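Local structure of hypothetical protein Rv1636 (Mycobacterium tuberculosis, 1TQ8) at residues T19-T24 / D121-G126; A45-A50 / A93-V98; P78-L83 / V98-I103. The protein belongs to the universal stress protein A family and, although its exact role is not established, probably takes part in the cell's response to stress. All coordinates share one frame; numbering follows the deposited sequence.

Interaction 1. Residues T19-T24 / D121-G126; sequences TVVVGT and DLLVVG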
loop_
_atom_site.group_PDB
_atom_site.type_symbol
_atom_site.label_atom_id
_atom_site.label_comp_id
_atom_site.label_asym_id
_atom_site.label_seq_id
_atom_site.Cartn_x
_atom_site.Cartn_y
_atom_site.Cartn_z
ATOM N N THR A 19 21.332 5.610 -13.730
ATOM C CA THR A 19 20.607 6.849 -13.426
ATOM C C THR A 19 19.705 6.724 -12.208
ATOM O O THR A 19 18.619 6.160 -12.284
ATOM C CB THR A 19 19.750 7.291 -14.627
ATOM O OG1 THR A 19 20.579 7.405 -15.792
ATOM C CG2 THR A 19 19.093 8.638 -14.350
ATOM N N VAL A 20 20.165 7.278 -11.091
ATOM C CA VAL A 20 19.454 7.228 -9.823
ATOM C C VAL A 20 18.715 8.517 -9.478
ATOM O O VAL A 20 19.283 9.612 -9.555
ATOM C CB VAL A 20 20.436 6.953 -8.669
ATOM C CG1 VAL A 20 19.679 6.653 -7.382
ATOM C CG2 VAL A 20 21.352 5.802 -9.039
ATOM N N VAL A 21 17.447 8.389 -9.092
ATOM C CA VAL A 21 16.662 9.547 -8.688
ATOM C C VAL A 21 16.270 9.326 -7.233
ATOM O O VAL A 21 15.762 8.265 -6.883
ATOM C CB VAL A 21 15.375 9.709 -9.538
ATOM C CG1 VAL A 21 14.625 10.965 -9.107
ATOM C CG2 VAL A 21 15.730 9.802 -11.009
ATOM N N VAL A 22 16.537 10.310 -6.381
ATOM C CA VAL A 22 16.191 10.210 -4.970
ATOM C C VAL A 22 15.389 11.434 -4.597
ATOM O O VAL A 22 15.672 12.526 -5.073
ATOM C CB VAL A 22 17.446 10.143 -4.045
ATOM C CG1 VAL A 22 18.331 11.367 -4.241
ATOM C CG2 VAL A 22 17.019 10.038 -2.590
ATOM N N GLY A 23 14.389 11.249 -3.740
ATOM C CA GLY A 23 13.556 12.365 -3.325
ATOM C C GLY A 23 13.886 12.802 -1.916
ATOM O O GLY A 23 14.232 11.977 -1.074
ATOM N N THR A 24 13.804 14.101 -1.653
ATOM C CA THR A 24 14.078 14.604 -0.315
ATOM C C THR A 24 13.280 15.849 0.014
ATOM O O THR A 24 13.095 16.728 -0.835
ATOM C CB THR A 24 15.568 14.957 -0.102
ATOM O OG1 THR A 24 15.723 15.552 1.192
ATOM C CG2 THR A 24 16.044 15.963 -1.143
ATOM N N ASP A 121 16.707 4.228 -13.573
ATOM C CA ASP A 121 16.647 2.785 -13.376
ATOM C C ASP A 121 16.481 2.451 -11.893
ATOM O O ASP A 121 16.272 1.300 -11.520
ATOM C CB ASP A 121 17.874 2.077 -13.984
ATOM C CG ASP A 121 19.194 2.659 -13.520
ATOM O OD1 ASP A 121 20.198 2.470 -14.239
ATOM O OD2 ASP A 121 19.247 3.291 -12.443
ATOM N N LEU A 122 16.523 3.477 -11.055
ATOM C CA LEU A 122 16.355 3.292 -9.624
ATOM C C LEU A 122 15.800 4.540 -8.936
ATOM O O LEU A 122 16.371 5.626 -9.061
ATOM C CB LEU A 122 17.699 2.924 -8.986
ATOM C CG LEU A 122 17.718 2.941 -7.453
ATOM C CD1 LEU A 122 16.764 1.860 -6.963
ATOM C CD2 LEU A 122 19.131 2.694 -6.910
ATOM N N LEU A 123 14.691 4.391 -8.217
ATOM C CA LEU A 123 14.118 5.512 -7.481
ATOM C C LEU A 123 14.358 5.230 -6.005
ATOM O O LEU A 123 14.184 4.104 -5.543
ATOM C CB LEU A 123 12.620 5.647 -7.737
ATOM C CG LEU A 123 12.201 5.775 -9.195
ATOM C CD1 LEU A 123 10.702 5.946 -9.231
ATOM C CD2 LEU A 123 12.903 6.954 -9.871
ATOM N N VAL A 124 14.747 6.261 -5.269
ATOM C CA VAL A 124 15.053 6.122 -3.861
ATOM C C VAL A 124 14.331 7.147 -2.997
ATOM O O VAL A 124 14.310 8.333 -3.330
ATOM C CB VAL A 124 16.560 6.344 -3.621
ATOM C CG1 VAL A 124 16.888 6.128 -2.162
ATOM C CG2 VAL A 124 17.380 5.443 -4.523
ATOM N N VAL A 125 13.759 6.699 -1.881
ATOM C CA VAL A 125 13.118 7.616 -0.947
ATOM C C VAL A 125 13.370 7.158 0.474
ATOM O O VAL A 125 13.626 5.985 0.725
ATOM C CB VAL A 125 11.585 7.722 -1.154
ATOM C CG1 VAL A 125 11.286 8.278 -2.547
ATOM C CG2 VAL A 125 10.919 6.357 -0.965
ATOM N N GLY A 126 13.314 8.092 1.407
ATOM C CA GLY A 126 13.504 7.727 2.792
ATOM C C GLY A 126 12.126 7.359 3.304
ATOM O O GLY A 126 11.133 7.988 2.921
HETATM O O HOH W 1 13.256 11.091 1.074
#
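Val21 and Leu123 sit level on adjacent parallel strands, 19-23 and 122-126, stitched together by backbone hydrogen bonds. Val21 N donates to Leu122 O at 3.0 Å, while Val21 O accepts from Val124 N at 2.8 Å. Gly23 N continues the ladder to Val124 O at 2.9 Å, and at the N-terminal end of the pairing Asp121 N donates to Thr19 O. A water spans Gly23 O and Gly126 N where direct pairing has ended.

The one charged group is Asp121. With CG placed between its backbone N and carbonyl carbon (chi1 52°), its carboxylate curls back to Thr19 N, but both oxygens make weak bonds there, each at 3.4 Å; OD1 has a stronger partner in Lys18 N.

Apolar packing divides between the two faces of the sheet. On one, Val20 CG1 meets Val124 CG2 at 3.9 Å and Val22 CG2 leans on Val124 CB, beneath helix 28-41. On the other, Val21 and Leu123 run side by side, Leu123 CD2 coming 3.7 Å from Val21 CB, with Leu111 of helix 107-117 over both.

Strand 122-126 also pairs in parallel with a strand of a second subunit, carrying the sheet across the interface. This is the core of the Rossmann-like alpha/beta fold of universal stress proteins, helices on both faces of a parallel sheet.

Interaction 2. Residues A45-A50 / A93-V98; sequences AKLIIA and AGAKNV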
loop_
_atom_site.group_PDB
_atom_site.type_symbol
_atom_site.label_atom_id
_atom_site.label_comp_id
_atom_site.label_asym_id
_atom_site.label_seq_id
_atom_site.Cartn_x
_atom_site.Cartn_y
_atom_site.Cartn_z
ATOM N N ALA A 45 27.753 6.875 -12.068
ATOM C CA ALA A 45 26.329 7.011 -12.326
ATOM C C ALA A 45 25.839 8.422 -12.071
ATOM O O ALA A 45 26.440 9.179 -11.306
ATOM C CB ALA A 45 25.542 6.025 -11.470
ATOM N N LYS A 46 24.741 8.766 -12.729
ATOM C CA LYS A 46 24.124 10.074 -12.577
ATOM C C LYS A 46 23.125 10.028 -11.418
ATOM O O LYS A 46 22.336 9.088 -11.301
ATOM C CB LYS A 46 23.414 10.469 -13.880
ATOM C CG LYS A 46 22.583 11.742 -13.780
ATOM C CD LYS A 46 22.343 12.399 -15.143
ATOM C CE LYS A 46 21.683 11.459 -16.143
ATOM N NZ LYS A 46 21.458 12.130 -17.459
ATOM N N LEU A 47 23.186 11.037 -10.557
ATOM C CA LEU A 47 22.298 11.150 -9.402
ATOM C C LEU A 47 21.423 12.391 -9.523
ATOM O O LEU A 47 21.931 13.509 -9.544
ATOM C CB LEU A 47 23.101 11.259 -8.104
ATOM C CG LEU A 47 22.240 11.425 -6.847
ATOM C CD1 LEU A 47 21.337 10.208 -6.688
ATOM C CD2 LEU A 47 23.117 11.586 -5.615
ATOM N N ILE A 48 20.110 12.204 -9.600
ATOM C CA ILE A 48 19.202 13.339 -9.691
ATOM C C ILE A 48 18.491 13.466 -8.362
ATOM O O ILE A 48 17.856 12.516 -7.910
ATOM C CB ILE A 48 18.158 13.135 -10.791
ATOM C CG1 ILE A 48 18.854 12.972 -12.135
ATOM C CG2 ILE A 48 17.215 14.321 -10.839
ATOM C CD1 ILE A 48 17.914 12.670 -13.279
ATOM N N ILE A 49 18.614 14.628 -7.730
ATOM C CA ILE A 49 17.969 14.859 -6.444
ATOM C C ILE A 49 16.709 15.672 -6.632
ATOM O O ILE A 49 16.757 16.794 -7.140
ATOM C CB ILE A 49 18.853 15.634 -5.478
ATOM C CG1 ILE A 49 20.185 14.913 -5.285
ATOM C CG2 ILE A 49 18.130 15.773 -4.134
ATOM C CD1 ILE A 49 21.078 15.583 -4.244
ATOM N N ALA A 50 15.583 15.117 -6.199
ATOM C CA ALA A 50 14.300 15.793 -6.354
ATOM C C ALA A 50 13.631 16.159 -5.043
ATOM O O ALA A 50 13.830 15.498 -4.020
ATOM C CB ALA A 50 13.343 14.915 -7.184
ATOM N N ALA A 93 29.374 12.126 -0.106
ATOM C CA ALA A 93 29.137 10.700 0.030
ATOM C C ALA A 93 29.735 9.944 -1.147
ATOM O O ALA A 93 29.473 8.756 -1.329
ATOM C CB ALA A 93 27.653 10.426 0.135
ATOM N N GLY A 94 30.533 10.635 -1.953
ATOM C CA GLY A 94 31.171 9.983 -3.084
ATOM C C GLY A 94 30.499 10.151 -4.432
ATOM O O GLY A 94 31.063 9.751 -5.454
ATOM N N ALA A 95 29.298 10.724 -4.448
ATOM C CA ALA A 95 28.580 10.938 -5.696
ATOM C C ALA A 95 29.259 12.076 -6.452
ATOM O O ALA A 95 29.336 13.196 -5.949
ATOM C CB ALA A 95 27.125 11.284 -5.402
ATOM N N LYS A 96 29.748 11.791 -7.655
ATOM C CA LYS A 96 30.437 12.796 -8.469
ATOM C C LYS A 96 29.514 13.618 -9.364
ATOM O O LYS A 96 29.642 14.839 -9.447
ATOM C CB LYS A 96 31.490 12.134 -9.368
ATOM C CG LYS A 96 32.657 11.465 -8.659
ATOM C CD LYS A 96 33.700 12.470 -8.187
ATOM C CE LYS A 96 35.005 11.767 -7.793
ATOM N NZ LYS A 96 35.584 10.952 -8.919
ATOM N N ASN A 97 28.594 12.939 -10.043
ATOM C CA ASN A 97 27.671 13.591 -10.966
ATOM C C ASN A 97 26.282 13.761 -10.353
ATOM O O ASN A 97 25.443 12.861 -10.421
ATOM C CB ASN A 97 27.585 12.755 -12.238
ATOM C CG ASN A 97 28.857 11.960 -12.484
ATOM O OD1 ASN A 97 29.954 12.517 -12.483
ATOM N ND2 ASN A 97 28.718 10.654 -12.687
ATOM N N VAL A 98 26.038 14.937 -9.787
ATOM C CA VAL A 98 24.777 15.218 -9.129
ATOM C C VAL A 98 24.076 16.466 -9.635
ATOM O O VAL A 98 24.707 17.495 -9.852
ATOM C CB VAL A 98 25.006 15.378 -7.611
ATOM C CG1 VAL A 98 23.686 15.602 -6.894
ATOM C CG2 VAL A 98 25.714 14.140 -7.062
HETATM O O HOH W 2 27.447 10.221 -9.129
#
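Leu47 N donates to Asn97 O at 2.9 Å, and this link starts the parallel pairing of strands 46-52 and 97-103. The two are the strands of a beta-alpha-beta unit, with helix 79-91 making the connection between them. The second direct bond belongs to the Asn97 side chain: ND2 reaches Ala45 O at 3.0 Å, bent to 140° at the hydrogen. It arrives from above the carbonyl plane, 67° out of it, and not along a lone pair. Asn97 takes this position with chi1 at -27°, short of a staggered value, CG staying beside its own backbone N. A water donates to the same Ala45 O and accepts from Asn97 N, so the carbonyl just ahead of strand 46-52 has two donors, both tied to Asn97.

A CA-H...O contact follows, Val98 CA lying 3.3 Å from Leu47 O. Before the strand, Gly94, with positive phi, is the C-prime residue of the Schellman motif that ends helix 79-91, and Ala95 then turns its methyl toward Leu47. That face of the sheet is apolar and is roofed by helices 28-41 and 79-91, whose Ala37 and Ala90 both touch Leu47. Leu47 and Val98 point the same way side by side, and Leu47 CD2 touches both Ala95 CB at 4.0 Å and Val98 CG2 at 3.9 Å, two carbons that lie together on one side of it. The other branch of Val98 is taken up by Ile49, which reaches across obliquely to bring its CD1 within 3.7 Å of Val98 CG1.

Interaction 3. Residues P78-L83 / V98-I103; sequences PIYEIL and VEERPI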
loop_
_atom_site.group_PDB
_atom_site.type_symbol
_atom_site.label_atom_id
_atom_site.label_comp_id
_atom_site.label_asym_id
_atom_site.label_seq_id
_atom_site.Cartn_x
_atom_site.Cartn_y
_atom_site.Cartn_z
ATOM N N PRO A 78 12.693 28.531 -0.843
ATOM C CA PRO A 78 13.383 27.706 0.162
ATOM C C PRO A 78 13.712 26.303 -0.334
ATOM O O PRO A 78 14.609 25.637 0.193
ATOM C CB PRO A 78 12.390 27.661 1.319
ATOM C CG PRO A 78 11.724 28.997 1.227
ATOM C CD PRO A 78 11.484 29.146 -0.263
ATOM N N ILE A 79 12.977 25.839 -1.338
ATOM C CA ILE A 79 13.236 24.508 -1.860
ATOM C C ILE A 79 14.645 24.426 -2.474
ATOM O O ILE A 79 15.292 23.381 -2.412
ATOM C CB ILE A 79 12.146 24.090 -2.887
ATOM C CG1 ILE A 79 12.404 22.664 -3.371
ATOM C CG2 ILE A 79 12.089 25.076 -4.043
ATOM C CD1 ILE A 79 11.338 22.164 -4.350
ATOM N N TYR A 80 15.137 25.534 -3.024
ATOM C CA TYR A 80 16.471 25.533 -3.614
ATOM C C TYR A 80 17.602 25.364 -2.592
ATOM O O TYR A 80 18.652 24.793 -2.910
ATOM C CB TYR A 80 16.678 26.790 -4.458
ATOM C CG TYR A 80 15.852 26.756 -5.722
ATOM C CD1 TYR A 80 14.718 27.555 -5.858
ATOM C CD2 TYR A 80 16.157 25.862 -6.757
ATOM C CE1 TYR A 80 13.915 27.468 -6.973
ATOM C CE2 TYR A 80 15.345 25.773 -7.889
ATOM C CZ TYR A 80 14.226 26.579 -7.986
ATOM O OH TYR A 80 13.411 26.497 -9.099
ATOM N N GLU A 81 17.389 25.832 -1.364
ATOM C CA GLU A 81 18.400 25.683 -0.320
ATOM C C GLU A 81 18.473 24.208 0.056
ATOM O O GLU A 81 19.556 23.643 0.224
ATOM C CB GLU A 81 18.031 26.520 0.902
ATOM C CG GLU A 81 18.985 26.329 2.063
ATOM C CD GLU A 81 18.743 27.310 3.194
ATOM O OE1 GLU A 81 19.513 27.275 4.178
ATOM O OE2 GLU A 81 17.788 28.116 3.106
ATOM N N ILE A 82 17.302 23.592 0.188
ATOM C CA ILE A 82 17.202 22.178 0.503
ATOM C C ILE A 82 17.871 21.387 -0.619
ATOM O O ILE A 82 18.616 20.451 -0.365
ATOM C CB ILE A 82 15.720 21.741 0.608
ATOM C CG1 ILE A 82 15.100 22.324 1.879
ATOM C CG2 ILE A 82 15.607 20.216 0.583
ATOM C CD1 ILE A 82 13.605 22.126 1.971
ATOM N N LEU A 83 17.615 21.762 -1.863
ATOM C CA LEU A 83 18.226 21.036 -2.962
ATOM C C LEU A 83 19.734 21.214 -2.931
ATOM O O LEU A 83 20.486 20.249 -3.087
ATOM C CB LEU A 83 17.651 21.502 -4.302
ATOM C CG LEU A 83 16.205 21.054 -4.539
ATOM C CD1 LEU A 83 15.688 21.680 -5.816
ATOM C CD2 LEU A 83 16.121 19.523 -4.624
ATOM N N VAL A 98 26.038 14.937 -9.787
ATOM C CA VAL A 98 24.777 15.218 -9.129
ATOM C C VAL A 98 24.076 16.466 -9.635
ATOM O O VAL A 98 24.707 17.495 -9.852
ATOM C CB VAL A 98 25.006 15.378 -7.611
ATOM C CG1 VAL A 98 23.686 15.602 -6.894
ATOM C CG2 VAL A 98 25.714 14.140 -7.062
ATOM N N GLU A 99 22.767 16.370 -9.837
ATOM C CA GLU A 99 21.988 17.524 -10.260
ATOM C C GLU A 99 20.704 17.562 -9.440
ATOM O O GLU A 99 20.227 16.534 -8.955
ATOM C CB GLU A 99 21.699 17.483 -11.766
ATOM C CG GLU A 99 20.909 16.294 -12.256
ATOM C CD GLU A 99 20.919 16.176 -13.783
ATOM O OE1 GLU A 99 21.825 15.504 -14.332
ATOM O OE2 GLU A 99 20.026 16.765 -14.436
ATOM N N GLU A 100 20.173 18.761 -9.261
ATOM C CA GLU A 100 18.966 18.957 -8.478
ATOM C C GLU A 100 17.783 19.156 -9.400
ATOM O O GLU A 100 17.948 19.498 -10.569
ATOM C CB GLU A 100 19.119 20.181 -7.595
ATOM C CG GLU A 100 19.073 21.458 -8.386
ATOM C CD GLU A 100 19.389 22.646 -7.543
ATOM O OE1 GLU A 100 18.947 23.752 -7.914
ATOM O OE2 GLU A 100 20.087 22.476 -6.518
ATOM N N ARG A 101 16.586 18.983 -8.852
ATOM C CA ARG A 101 15.371 19.104 -9.640
ATOM C C ARG A 101 14.160 19.327 -8.741
ATOM O O ARG A 101 13.941 18.573 -7.796
ATOM C CB ARG A 101 15.167 17.794 -10.391
ATOM C CG ARG A 101 14.370 17.857 -11.652
ATOM C CD ARG A 101 15.325 17.749 -12.809
ATOM N NE ARG A 101 14.705 17.145 -13.974
ATOM C CZ ARG A 101 15.382 16.762 -15.048
ATOM N NH1 ARG A 101 16.700 16.925 -15.087
ATOM N NH2 ARG A 101 14.746 16.217 -16.081
ATOM N N PRO A 102 13.385 20.392 -8.990
ATOM C CA PRO A 102 12.199 20.626 -8.164
ATOM C C PRO A 102 11.078 19.811 -8.832
ATOM O O PRO A 102 11.046 19.685 -10.064
ATOM C CB PRO A 102 11.952 22.127 -8.314
ATOM C CG PRO A 102 13.268 22.670 -8.705
ATOM C CD PRO A 102 13.779 21.637 -9.665
ATOM N N ILE A 103 10.187 19.240 -8.021
ATOM C CA ILE A 103 9.053 18.450 -8.508
ATOM C C ILE A 103 7.812 19.301 -8.286
ATOM O O ILE A 103 7.578 19.823 -7.196
ATOM C CB ILE A 103 8.906 17.130 -7.727
ATOM C CG1 ILE A 103 9.891 16.092 -8.263
ATOM C CG2 ILE A 103 7.492 16.612 -7.823
ATOM C CD1 ILE A 103 9.523 15.542 -9.598
HETATM O O HOH W 3 20.142 25.053 -5.434
#
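Glu100 and Pro102, alternate residues of strand 97-103, meet Ile79, Tyr80 and Leu83 of the first turn of helix 79-91. Glu100 has its CG between the backbone N and the carbonyl carbon (chi1 72°) and the chain is extended from there, which lays the carboxylate against the helix. OE2 ends 3.4 Å from Leu83 CB, and the two beta carbons of Leu83 and Glu100 also touch. A water donates to Glu100 OE2 and to Tyr80 O, at 2.8 Å and 2.9 Å, so the polar link between helix and strand is an indirect one.

The Tyr80 ring stands across the side chains of Glu100 and Pro102, at about a right angle to each. Glu100 OE1 comes to the ring edge, near its plane and 3.7 Å from Tyr80 CD2, with the planes of ring and carboxylate 36° apart. Ile79 CG2 of the same helix lies over one ring face, toward the rim.

Pro102 is the apolar centre of the contact. Its CG is 3.8 Å from Tyr80 CE2, in an oblique approach, and 3.9 Å from Leu83 CD1, while its CB receives the tip of Ile79. Ile79 is fully extended, CG1 anti to N and CD1 beyond it, so that CD1 stands 4.0 Å from Pro102 CB. The other methyl of Leu83, CD2, comes closest to Arg101 O.

The axes of 79-83 and 98-103 approach to 9.0 Å and run roughly antiparallel, at 150°. Leu83 continues inward to Ser51 of strand 46-52, and Ile79 packs on Tyr53. Arg101 points to the opposite face of the sheet, packing on Leu114 of helix 107-117 and bridging to Glu99 and Glu118.

All three contacts belong to one parallel sheet, ordered 97-103, 46-52, 19-23, 122-126. Interaction 1 joins strands 19-23 and 122-126, and interaction 2 joins strands 46-52 and 97-103; their centres are 10 Å apart, and the neighbouring strands 19-23 and 46-52 connect them. Interaction 3, about 13 Å between centres from interaction 2, shares Val98 with it and packs helix 79-91 on strand 97-103. Along the chain interaction 1 closes the loop that encloses the other two, whose segments alternate. Distant parts of the sequence thus form one alpha/beta core, with 97-103 the outermost strand on one side within this chain and 122-126 extended by a second subunit.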